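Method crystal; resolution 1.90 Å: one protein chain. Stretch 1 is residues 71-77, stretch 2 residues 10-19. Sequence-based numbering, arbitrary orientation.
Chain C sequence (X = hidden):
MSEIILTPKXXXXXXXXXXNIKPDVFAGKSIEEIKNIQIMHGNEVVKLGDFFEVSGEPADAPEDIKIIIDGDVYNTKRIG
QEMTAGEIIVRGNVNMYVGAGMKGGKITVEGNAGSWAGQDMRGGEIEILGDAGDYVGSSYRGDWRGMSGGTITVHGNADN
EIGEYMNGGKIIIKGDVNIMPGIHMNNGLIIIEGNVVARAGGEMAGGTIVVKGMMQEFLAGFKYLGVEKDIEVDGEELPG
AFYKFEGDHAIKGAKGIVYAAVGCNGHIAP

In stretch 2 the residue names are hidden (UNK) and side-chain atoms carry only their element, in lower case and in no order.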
# COMPACT_ATOMS: atom_id res chain seq x y z
N GLY C 71 -16.87 -24.14 -49.44
CA GLY C 71 -16.72 -22.70 -49.33
C GLY C 71 -17.13 -22.13 -48.00
O GLY C 71 -17.59 -22.86 -47.11
N ASP C 72 -17.00 -20.83 -47.86
CA ASP C 72 -17.31 -20.12 -46.63
C ASP C 72 -18.82 -19.87 -46.46
O ASP C 72 -19.46 -19.31 -47.34
CB ASP C 72 -16.53 -18.79 -46.59
CG ASP C 72 -16.62 -18.06 -45.28
OD1 ASP C 72 -16.94 -18.70 -44.26
OD2 ASP C 72 -16.36 -16.85 -45.26
N VAL C 73 -19.38 -20.28 -45.30
CA VAL C 73 -20.80 -20.06 -44.99
C VAL C 73 -20.91 -19.34 -43.65
O VAL C 73 -21.71 -19.72 -42.78
CB VAL C 73 -21.67 -21.34 -45.11
CG1 VAL C 73 -21.86 -21.72 -46.57
CG2 VAL C 73 -21.08 -22.51 -44.32
N TYR C 74 -20.11 -18.25 -43.51
CA TYR C 74 -20.04 -17.41 -42.30
C TYR C 74 -21.40 -16.84 -41.88
O TYR C 74 -21.56 -16.51 -40.71
CB TYR C 74 -19.01 -16.26 -42.48
CG TYR C 74 -19.52 -15.10 -43.30
CD1 TYR C 74 -19.52 -15.14 -44.68
CD2 TYR C 74 -20.08 -13.98 -42.68
CE1 TYR C 74 -20.04 -14.10 -45.44
CE2 TYR C 74 -20.60 -12.92 -43.44
CZ TYR C 74 -20.58 -12.99 -44.82
OH TYR C 74 -21.07 -11.97 -45.60
N ASN C 75 -22.35 -16.67 -42.83
CA ASN C 75 -23.67 -16.13 -42.53
C ASN C 75 -24.79 -17.18 -42.69
O ASN C 75 -25.93 -16.82 -43.00
CB ASN C 75 -23.92 -14.85 -43.35
CG ASN C 75 -24.04 -13.61 -42.48
OD1 ASN C 75 -23.74 -13.62 -41.29
ND2 ASN C 75 -24.49 -12.50 -43.06
N THR C 76 -24.50 -18.45 -42.34
CA THR C 76 -25.48 -19.54 -42.39
C THR C 76 -25.55 -20.19 -41.01
O THR C 76 -24.54 -20.73 -40.52
CB THR C 76 -25.19 -20.54 -43.50
OG1 THR C 76 -25.05 -19.82 -44.72
CG2 THR C 76 -26.30 -21.58 -43.65
N LYS C 77 -26.74 -20.14 -40.42
CA LYS C 77 -27.04 -20.64 -39.07
C LYS C 77 -27.68 -22.03 -39.12
O LYS C 77 -28.31 -22.39 -40.11
CB LYS C 77 -28.00 -19.67 -38.36
CG LYS C 77 -27.45 -18.27 -38.16
CD LYS C 77 -28.51 -17.30 -37.63
CE LYS C 77 -27.91 -15.94 -37.35
NZ LYS C 77 -28.92 -14.97 -36.89
N UNK C 10 -22.64 -16.07 -53.39
CA UNK C 10 -22.33 -15.02 -52.42
C UNK C 10 -23.28 -15.08 -51.21
O UNK C 10 -24.50 -15.11 -51.39
c UNK C 10 -22.39 -13.62 -53.07
o UNK C 10 -20.65 -10.54 -52.41
c UNK C 10 -21.95 -12.51 -52.13
o UNK C 10 -22.42 -10.78 -53.70
c UNK C 10 -21.65 -11.18 -52.80
N UNK C 11 -22.71 -15.11 -50.00
CA UNK C 11 -23.53 -15.15 -48.79
C UNK C 11 -24.23 -13.80 -48.62
O UNK C 11 -23.62 -12.76 -48.87
c UNK C 11 -22.23 -16.90 -47.44
n UNK C 11 -24.01 -18.54 -47.34
c UNK C 11 -22.69 -15.45 -47.54
c UNK C 11 -23.20 -17.74 -46.66
o UNK C 11 -23.19 -17.74 -45.42
N UNK C 12 -25.52 -13.79 -48.23
CA UNK C 12 -26.22 -12.51 -48.03
C UNK C 12 -25.85 -11.82 -46.72
O UNK C 12 -25.38 -12.49 -45.79
c UNK C 12 -27.70 -12.92 -48.03
c UNK C 12 -27.69 -14.31 -47.50
c UNK C 12 -26.39 -14.94 -47.92
N UNK C 13 -26.08 -10.49 -46.62
CA UNK C 13 -25.86 -9.73 -45.37
C UNK C 13 -26.90 -10.08 -44.30
O UNK C 13 -26.58 -10.04 -43.11
o UNK C 13 -23.16 -5.83 -46.34
c UNK C 13 -24.33 -6.22 -46.13
o UNK C 13 -25.26 -5.46 -45.77
c UNK C 13 -25.87 -8.21 -45.62
c UNK C 13 -24.62 -7.70 -46.33
N UNK C 14 -28.15 -10.37 -44.71
CA UNK C 14 -29.20 -10.84 -43.82
C UNK C 14 -28.92 -12.34 -43.73
O UNK C 14 -28.94 -12.99 -44.77
c UNK C 14 -31.68 -11.26 -43.51
c UNK C 14 -30.89 -9.07 -44.43
c UNK C 14 -30.62 -10.57 -44.36
N UNK C 15 -28.58 -12.92 -42.56
CA UNK C 15 -28.20 -14.35 -42.55
C UNK C 15 -29.25 -15.35 -43.01
O UNK C 15 -30.45 -15.07 -42.99
c UNK C 15 -27.80 -14.62 -41.09
c UNK C 15 -28.47 -12.32 -41.21
c UNK C 15 -27.66 -13.30 -40.45
N UNK C 16 -28.77 -16.53 -43.42
CA UNK C 16 -29.60 -17.67 -43.78
C UNK C 16 -29.73 -18.55 -42.54
O UNK C 16 -28.80 -18.61 -41.73
c UNK C 16 -27.88 -18.77 -47.14
c UNK C 16 -28.62 -17.82 -46.22
c UNK C 16 -28.93 -18.52 -44.89
c UNK C 16 -29.89 -17.34 -46.89
N UNK C 17 -30.86 -19.25 -42.40
CA UNK C 17 -31.05 -20.27 -41.35
C UNK C 17 -31.33 -21.54 -42.14
O UNK C 17 -32.31 -21.59 -42.88
c UNK C 17 -32.21 -19.98 -40.39
c UNK C 17 -32.77 -18.60 -38.30
o UNK C 17 -33.26 -19.65 -37.82
c UNK C 17 -32.05 -18.67 -39.63
o UNK C 17 -32.82 -17.49 -37.72
N UNK C 18 -30.45 -22.54 -42.03
CA UNK C 18 -30.57 -23.75 -42.84
C UNK C 18 -30.50 -25.05 -42.02
O UNK C 18 -29.66 -25.91 -42.30
c UNK C 18 -29.50 -23.73 -43.91
N UNK C 19 -31.45 -25.26 -41.09
CA UNK C 19 -31.49 -26.54 -40.34
C UNK C 19 -31.72 -27.77 -41.22
O UNK C 19 -31.36 -28.88 -40.82
c UNK C 19 -32.63 -26.32 -39.34
c UNK C 19 -32.56 -24.38 -40.67
c UNK C 19 -33.52 -25.32 -40.01
O HOH W 1 -24.35 -9.71 -41.60

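Position 10 carries three side-chain carbons in an unbranched chain, the third bearing two oxygens. Its CA-to-CB bond points away from stretch 1, and it makes no contact there. A carboxylate on a chain of this length identifies Glu10.

Position 11 also has three carbons, but the last holds one oxygen and one nitrogen, the amide of a glutamine. Its CB lies 3.6 Å from CE1 of Tyr74, oblique to the ring. The amide of Gln11 reaches into the turn from Val73 to Thr76: OE1 accepts hydrogen bonds from N of Asn75 and from OG1 of Thr76, each at 2.9 Å.

At position 12, three carbons close a ring onto the backbone nitrogen, which defines Pro12. Its ring makes no close contact with stretch 1, yet its carbonyl O receives a nearly linear hydrogen bond from ND2 of Asn75 (2.9 Å).

Position 13 has three carbons ending in two oxygens and directs its CA-to-CB bond away; it is Glu13. A water donates to its backbone O (2.7 Å) and accepts from ND2 of Asn75 (3.2 Å), linking the two stretches.

Position 14 shows one carbon carrying two more, a fork at CB, and points away from stretch 1: Val14.

Position 15 is again a three-carbon ring on the backbone nitrogen, hence Pro15. It faces stretch 1, where its CB packs 4.0 Å from CE of Lys77.

Position 16 has four carbons forked at the second, as in leucine. Leu16 shares a sheet face with Thr76, and its CD1 comes within 3.9 Å of OG1 of Thr76.

Position 17 has three carbons, the third with two oxygens: Glu17. Its CG is 4.3 Å from CD of Lys77 on the other face, and its carboxylate oxygens are bonded outside the two stretches.

Position 18 has a single side-chain carbon, so it is Ala18; this CB sits 3.9 Å from CG2 of Thr76.

Position 19, a third ring closed onto nitrogen, is Pro19, almost untouched by stretch 1.

The contact joins a short parallel ladder to a capture of the preceding turn. N of Leu16 donates to O of Asn75, N of Lys77 to O of Leu16, and N of Ala18 to O of Lys77, all at 2.9 Å; this alternation pairs Thr76 with Leu16 and Lys77 with Glu17. Before the ladder begins, side chains take over from backbone pairing: Gln11 binds the turn, while Asn75 answers through its amide to O of Pro12. These reciprocal bonds tie the approach of each stretch to the other.

Stretch 2 10-19: EQPEVPLEAP
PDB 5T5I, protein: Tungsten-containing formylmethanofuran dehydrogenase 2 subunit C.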